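Local coordinates for Carboxylesterase/phospholipase family protein (Francisella tularensis subsp. tularensis, PDB 4F21) that probably hydrolyses carboxylic esters as a serine hydrolase of the carboxylesterase/phospholipase family, with a large structural rearrangement aiding catalysis, at residues Val40-Gly45 with Phe69-Ala74; Asp75-Thr80 with Phe139-Ile144. One frame throughout, in Å; residues are numbered along the deposited sequence.

Interaction 1 (Val40-Gly45 with Phe69-Ala74); sequences VIWLHG and FIFPHA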
loop_
_atom_site.group_PDB
_atom_site.type_symbol
_atom_site.label_atom_id
_atom_site.label_comp_id
_atom_site.label_asym_id
_atom_site.label_seq_id
_atom_site.Cartn_x
_atom_site.Cartn_y
_atom_site.Cartn_z
ATOM N N VAL A 40 -0.841 -6.532 -9.939
ATOM C CA VAL A 40 -1.002 -6.026 -8.583
ATOM C C VAL A 40 0.230 -6.335 -7.743
ATOM O O VAL A 40 0.539 -7.497 -7.470
ATOM C CB VAL A 40 -2.251 -6.602 -7.883
ATOM C CG1 VAL A 40 -2.550 -5.817 -6.608
ATOM C CG2 VAL A 40 -3.446 -6.564 -8.813
ATOM N N ILE A 41 0.937 -5.282 -7.349
ATOM C CA ILE A 41 2.081 -5.423 -6.469
ATOM C C ILE A 41 1.612 -5.325 -5.022
ATOM O O ILE A 41 1.241 -4.249 -4.553
ATOM C CB ILE A 41 3.150 -4.362 -6.773
ATOM C CG1 ILE A 41 3.539 -4.428 -8.250
ATOM C CG2 ILE A 41 4.370 -4.558 -5.887
ATOM C CD1 ILE A 41 4.652 -3.486 -8.640
ATOM N N TRP A 42 1.610 -6.467 -4.334
ATOM C CA TRP A 42 1.146 -6.564 -2.952
ATOM C C TRP A 42 2.321 -6.628 -1.980
ATOM O O TRP A 42 3.092 -7.590 -1.984
ATOM C CB TRP A 42 0.259 -7.800 -2.774
ATOM C CG TRP A 42 -0.514 -7.812 -1.486
ATOM C CD1 TRP A 42 -0.057 -8.197 -0.259
ATOM C CD2 TRP A 42 -1.883 -7.427 -1.301
ATOM N NE1 TRP A 42 -1.053 -8.068 0.679
ATOM C CE2 TRP A 42 -2.184 -7.600 0.064
ATOM C CE3 TRP A 42 -2.882 -6.950 -2.158
ATOM C CZ2 TRP A 42 -3.441 -7.311 0.594
ATOM C CZ3 TRP A 42 -4.130 -6.665 -1.629
ATOM C CH2 TRP A 42 -4.398 -6.847 -0.267
ATOM N N LEU A 43 2.445 -5.604 -1.140
ATOM C CA LEU A 43 3.560 -5.503 -0.202
ATOM C C LEU A 43 3.153 -5.864 1.226
ATOM O O LEU A 43 2.033 -5.584 1.656
ATOM C CB LEU A 43 4.143 -4.086 -0.223
ATOM C CG LEU A 43 4.468 -3.473 -1.588
ATOM C CD1 LEU A 43 5.039 -2.071 -1.423
ATOM C CD2 LEU A 43 5.425 -4.360 -2.373
ATOM N N HIS A 44 4.071 -6.489 1.956
ATOM C CA HIS A 44 3.864 -6.768 3.374
ATOM C C HIS A 44 5.184 -6.674 4.135
ATOM O O HIS A 44 6.245 -6.964 3.585
ATOM C CB HIS A 44 3.181 -8.130 3.589
ATOM C CG HIS A 44 4.043 -9.312 3.267
ATOM N ND1 HIS A 44 3.818 -10.120 2.172
ATOM C CD2 HIS A 44 5.115 -9.839 3.907
ATOM C CE1 HIS A 44 4.722 -11.083 2.143
ATOM N NE2 HIS A 44 5.522 -10.934 3.184
ATOM N N GLY A 45 5.115 -6.257 5.396
ATOM C CA GLY A 45 6.306 -6.095 6.213
ATOM C C GLY A 45 6.990 -7.407 6.540
ATOM O O GLY A 45 7.064 -7.807 7.701
ATOM N N PHE A 69 0.149 -11.277 -10.381
ATOM C CA PHE A 69 0.332 -10.882 -8.987
ATOM C C PHE A 69 1.796 -10.924 -8.551
ATOM O O PHE A 69 2.486 -11.932 -8.746
ATOM C CB PHE A 69 -0.533 -11.735 -8.057
ATOM C CG PHE A 69 -1.961 -11.266 -7.952
ATOM C CD1 PHE A 69 -2.947 -11.810 -8.756
ATOM C CD2 PHE A 69 -2.315 -10.280 -7.044
ATOM C CE1 PHE A 69 -4.258 -11.381 -8.655
ATOM C CE2 PHE A 69 -3.624 -9.849 -6.941
ATOM C CZ PHE A 69 -4.596 -10.400 -7.747
ATOM N N ILE A 70 2.253 -9.821 -7.960
ATOM C CA ILE A 70 3.626 -9.705 -7.473
ATOM C C ILE A 70 3.674 -9.604 -5.949
ATOM O O ILE A 70 3.186 -8.635 -5.376
ATOM C CB ILE A 70 4.318 -8.465 -8.064
ATOM C CG1 ILE A 70 4.321 -8.539 -9.587
ATOM C CG2 ILE A 70 5.742 -8.340 -7.538
ATOM C CD1 ILE A 70 5.030 -9.758 -10.125
ATOM N N PHE A 71 4.266 -10.609 -5.304
ATOM C CA PHE A 71 4.422 -10.632 -3.850
ATOM C C PHE A 71 5.891 -10.590 -3.439
ATOM O O PHE A 71 6.487 -11.636 -3.179
ATOM C CB PHE A 71 3.798 -11.899 -3.261
ATOM C CG PHE A 71 2.300 -11.878 -3.205
ATOM C CD1 PHE A 71 1.643 -11.308 -2.129
ATOM C CD2 PHE A 71 1.549 -12.447 -4.218
ATOM C CE1 PHE A 71 0.265 -11.291 -2.070
ATOM C CE2 PHE A 71 0.170 -12.435 -4.167
ATOM C CZ PHE A 71 -0.474 -11.855 -3.091
ATOM N N PRO A 72 6.481 -9.386 -3.371
ATOM C CA PRO A 72 7.883 -9.248 -2.956
ATOM C C PRO A 72 8.110 -9.745 -1.531
ATOM O O PRO A 72 7.236 -9.576 -0.680
ATOM C CB PRO A 72 8.124 -7.738 -3.029
ATOM C CG PRO A 72 7.080 -7.229 -3.961
ATOM C CD PRO A 72 5.883 -8.090 -3.725
ATOM N N HIS A 73 9.266 -10.357 -1.280
ATOM C CA HIS A 73 9.596 -10.842 0.057
ATOM C C HIS A 73 9.860 -9.674 1.000
ATOM O O HIS A 73 10.257 -8.593 0.567
ATOM C CB HIS A 73 10.798 -11.791 0.019
ATOM C CG HIS A 73 10.478 -13.152 -0.520
ATOM N ND1 HIS A 73 9.558 -13.359 -1.526
ATOM C CD2 HIS A 73 10.960 -14.374 -0.195
ATOM C CE1 HIS A 73 9.486 -14.650 -1.796
ATOM N NE2 HIS A 73 10.327 -15.289 -1.003
ATOM N N ALA A 74 9.654 -9.907 2.294
ATOM C CA ALA A 74 9.646 -8.840 3.299
ATOM C C ALA A 74 10.949 -8.049 3.435
ATOM O O ALA A 74 11.007 -7.075 4.186
ATOM C CB ALA A 74 9.220 -9.395 4.655
HETATM O O HOH W 1 3.979 -9.469 -0.473
#
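A single water joins W42 to P72: it donates to W42 O at 2.6 Å and, by a longer bond, to P72 O at 3.3 Å. P72 has no N-H to offer, and its CD packs against W42 O at 3.3 Å, so the water takes over where the direct ladder of strands 40-44 and 69-72 stops. Behind it the parallel pairing is regular. I70 lends both its backbone groups to the other strand: its N donates to V40 O along a nearly straight path (2.9 Å, 174°), and its O accepts from W42 N.

On one face of the sheet lie V40, W42, F69 and F71. The CE2 corner of the F69 ring touches V40 CB at 3.6 Å, a flat group set beside a compact branched one. CE1 of F71 reaches CB, CG and CD1 of W42, and the two rings meet obliquely, the five-membered ring at 43° to the phenyl plane. W42 CG is anti to the backbone N (chi1 -167°), which carries the rest of the indole away from F71, toward F53. On the other face, I41 CG1 packs on I70 CB, and L43 CD2 meets P72 CG at 3.7 Å; these aliphatic groups pack against I121, V117 and L120 of helix 111-126. Beyond the strands, the less well-ordered A74 sets its small CB against G45 C, 3.5 Å away.

Neighbouring parallel strands of this kind form the core of the alpha/beta-hydrolase fold, and the loop beginning at H44-G45 is the one that in relatives helps build the oxyanion hole.

Interaction 2 (Asp75-Thr80 with Phe139-Ile144); sequences DIIPVT and FSQGGI
The side-chain amide of Q141 lies flat against I77, whose CG2 methyl sits above one face, 3.9 Å from Q141 CD. The same methyl also meets Q141 CG at 3.8 Å, so both the aliphatic stem and the planar head of the glutamine rest on it. The backbone carbonyls of P78 and V79 lie near the amide end; no hydrogen bond crosses between 75-80 and 139-144, and the contact is van der Waals packing. Q141 suits a site at the border of the interior because its methylenes can pack while the residue as a whole stays partly exposed.

G142 belongs to a nucleophile elbow, the sharp turn between strand 134-139 and helix 144-150 whose Gly-X-Ser-X-Gly sequence marks serine hydrolases of this fold. The bend is a type II' turn from F139 to G142, closed by G142 N bonding to F139 O at 2.9 Å. At its corner S140 takes the unusual backbone angles of phi 55° and psi -116°, and its OG is hydrogen-bonded to H226 NE2, consistent with a catalytic serine-histidine pair. G142 and G143 give the chain little bulk where it turns into helix 144-150.

The beta-branch of I77 serves two neighbours at once. With CG1 anti to the carbonyl carbon (chi1 -55°), CG2 is turned to the glutamine, while CG1 carries CD1 on to G142 CA at 3.6 Å. Having no side chain, G142 presents its bare CA to this methyl. The opposing loop is held in turn by helix 111-126, where S113 OG bonds to I76 O.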
loop_
_atom_site.group_PDB
_atom_site.type_symbol
_atom_site.label_atom_id
_atom_site.label_comp_id
_atom_site.label_asym_id
_atom_site.label_seq_id
_atom_site.Cartn_x
_atom_site.Cartn_y
_atom_site.Cartn_z
ATOM N N ASP A 75 11.990 -8.460 2.716
ATOM C CA ASP A 75 13.259 -7.745 2.749
ATOM C C ASP A 75 13.120 -6.399 2.044
ATOM O O ASP A 75 13.908 -5.481 2.273
ATOM C CB ASP A 75 14.365 -8.573 2.096
ATOM C CG ASP A 75 14.154 -10.063 2.267
ATOM O OD1 ASP A 75 13.447 -10.457 3.219
ATOM O OD2 ASP A 75 14.693 -10.841 1.450
ATOM N N ILE A 76 12.107 -6.292 1.188
ATOM C CA ILE A 76 11.801 -5.042 0.499
ATOM C C ILE A 76 11.286 -4.011 1.505
ATOM O O ILE A 76 11.342 -2.806 1.262
ATOM C CB ILE A 76 10.776 -5.261 -0.647
ATOM C CG1 ILE A 76 11.221 -4.535 -1.916
ATOM C CG2 ILE A 76 9.368 -4.843 -0.231
ATOM C CD1 ILE A 76 10.394 -4.869 -3.138
ATOM N N ILE A 77 10.801 -4.504 2.641
ATOM C CA ILE A 77 10.339 -3.660 3.733
ATOM C C ILE A 77 11.342 -3.713 4.877
ATOM O O ILE A 77 11.370 -4.684 5.633
ATOM C CB ILE A 77 8.981 -4.139 4.278
ATOM C CG1 ILE A 77 7.940 -4.221 3.158
ATOM C CG2 ILE A 77 8.503 -3.223 5.394
ATOM C CD1 ILE A 77 7.414 -2.884 2.703
ATOM N N PRO A 78 12.172 -2.668 5.011
ATOM C CA PRO A 78 13.181 -2.620 6.076
ATOM C C PRO A 78 12.547 -2.687 7.462
ATOM O O PRO A 78 11.396 -2.308 7.627
ATOM C CB PRO A 78 13.859 -1.264 5.856
ATOM C CG PRO A 78 12.874 -0.459 5.063
ATOM C CD PRO A 78 12.176 -1.446 4.188
ATOM N N VAL A 79 13.292 -3.178 8.443
ATOM C CA VAL A 79 12.772 -3.322 9.797
ATOM C C VAL A 79 12.772 -1.981 10.531
ATOM O O VAL A 79 11.897 -1.703 11.354
ATOM C CB VAL A 79 13.596 -4.365 10.588
ATOM C CG1 VAL A 79 15.085 -4.091 10.433
ATOM C CG2 VAL A 79 13.184 -4.395 12.058
ATOM N N THR A 80 13.737 -1.138 10.185
ATOM C CA THR A 80 14.007 0.111 10.898
ATOM C C THR A 80 12.894 1.169 10.871
ATOM O O THR A 80 13.094 2.288 11.343
ATOM C CB THR A 80 15.297 0.762 10.365
ATOM O OG1 THR A 80 15.242 0.823 8.933
ATOM C CG2 THR A 80 16.510 -0.052 10.778
ATOM N N PHE A 139 -0.165 -3.402 3.220
ATOM C CA PHE A 139 -0.770 -3.637 4.526
ATOM C C PHE A 139 0.204 -3.290 5.650
ATOM O O PHE A 139 1.374 -3.680 5.613
ATOM C CB PHE A 139 -1.234 -5.091 4.661
ATOM C CG PHE A 139 -1.691 -5.455 6.051
ATOM C CD1 PHE A 139 -2.975 -5.159 6.473
ATOM C CD2 PHE A 139 -0.835 -6.093 6.935
ATOM C CE1 PHE A 139 -3.395 -5.490 7.749
ATOM C CE2 PHE A 139 -1.249 -6.425 8.212
ATOM C CZ PHE A 139 -2.528 -6.126 8.617
ATOM N N SER A 140 -0.294 -2.549 6.637
ATOM C CA SER A 140 0.452 -2.243 7.857
ATOM C C SER A 140 1.796 -1.606 7.534
ATOM O O SER A 140 1.862 -0.507 6.984
ATOM C CB SER A 140 0.651 -3.510 8.697
ATOM O OG SER A 140 1.369 -3.242 9.886
ATOM N N GLN A 141 2.865 -2.311 7.886
ATOM C CA GLN A 141 4.224 -1.822 7.699
ATOM C C GLN A 141 4.498 -1.540 6.228
ATOM O O GLN A 141 5.227 -0.612 5.886
ATOM C CB GLN A 141 5.217 -2.861 8.219
ATOM C CG GLN A 141 6.596 -2.322 8.532
ATOM C CD GLN A 141 7.503 -3.381 9.128
ATOM O OE1 GLN A 141 7.282 -4.578 8.945
ATOM N NE2 GLN A 141 8.527 -2.943 9.852
ATOM N N GLY A 142 3.896 -2.348 5.361
ATOM C CA GLY A 142 4.114 -2.238 3.933
ATOM C C GLY A 142 3.340 -1.118 3.276
ATOM O O GLY A 142 3.794 -0.548 2.281
ATOM N N GLY A 143 2.178 -0.793 3.836
ATOM C CA GLY A 143 1.285 0.197 3.256
ATOM C C GLY A 143 1.906 1.563 3.023
ATOM O O GLY A 143 1.401 2.361 2.233
ATOM N N ILE A 144 3.006 1.828 3.720
ATOM C CA ILE A 144 3.738 3.078 3.576
ATOM C C ILE A 144 4.413 3.169 2.206
ATOM O O ILE A 144 4.391 4.215 1.555
ATOM C CB ILE A 144 4.821 3.197 4.664
ATOM C CG1 ILE A 144 4.238 2.852 6.038
ATOM C CG2 ILE A 144 5.437 4.587 4.657
ATOM C CD1 ILE A 144 5.272 2.451 7.069
#

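Overall arrangement
From the N terminus, after edge strand 27-30 comes strand 38-44; the chain then wanders through a loop without helix and returns as strand 67-72, where interaction 1 closes it. Directly after A74, at D75, interaction 2 opens. Its much longer loop takes in helices 82-88 and 111-126 and strand 134-139 before closing at the elbow of 139-144. The two loops therefore follow in series, neither enclosing nor crossing the other. They nevertheless touch in space: H44 O lies 3.3 Å from I77 CG1, and G45 CA 3.7 Å from I77 CG2. I77 thus sits between the end of strand 38-44 and the elbow, joining central sheet and probable active site.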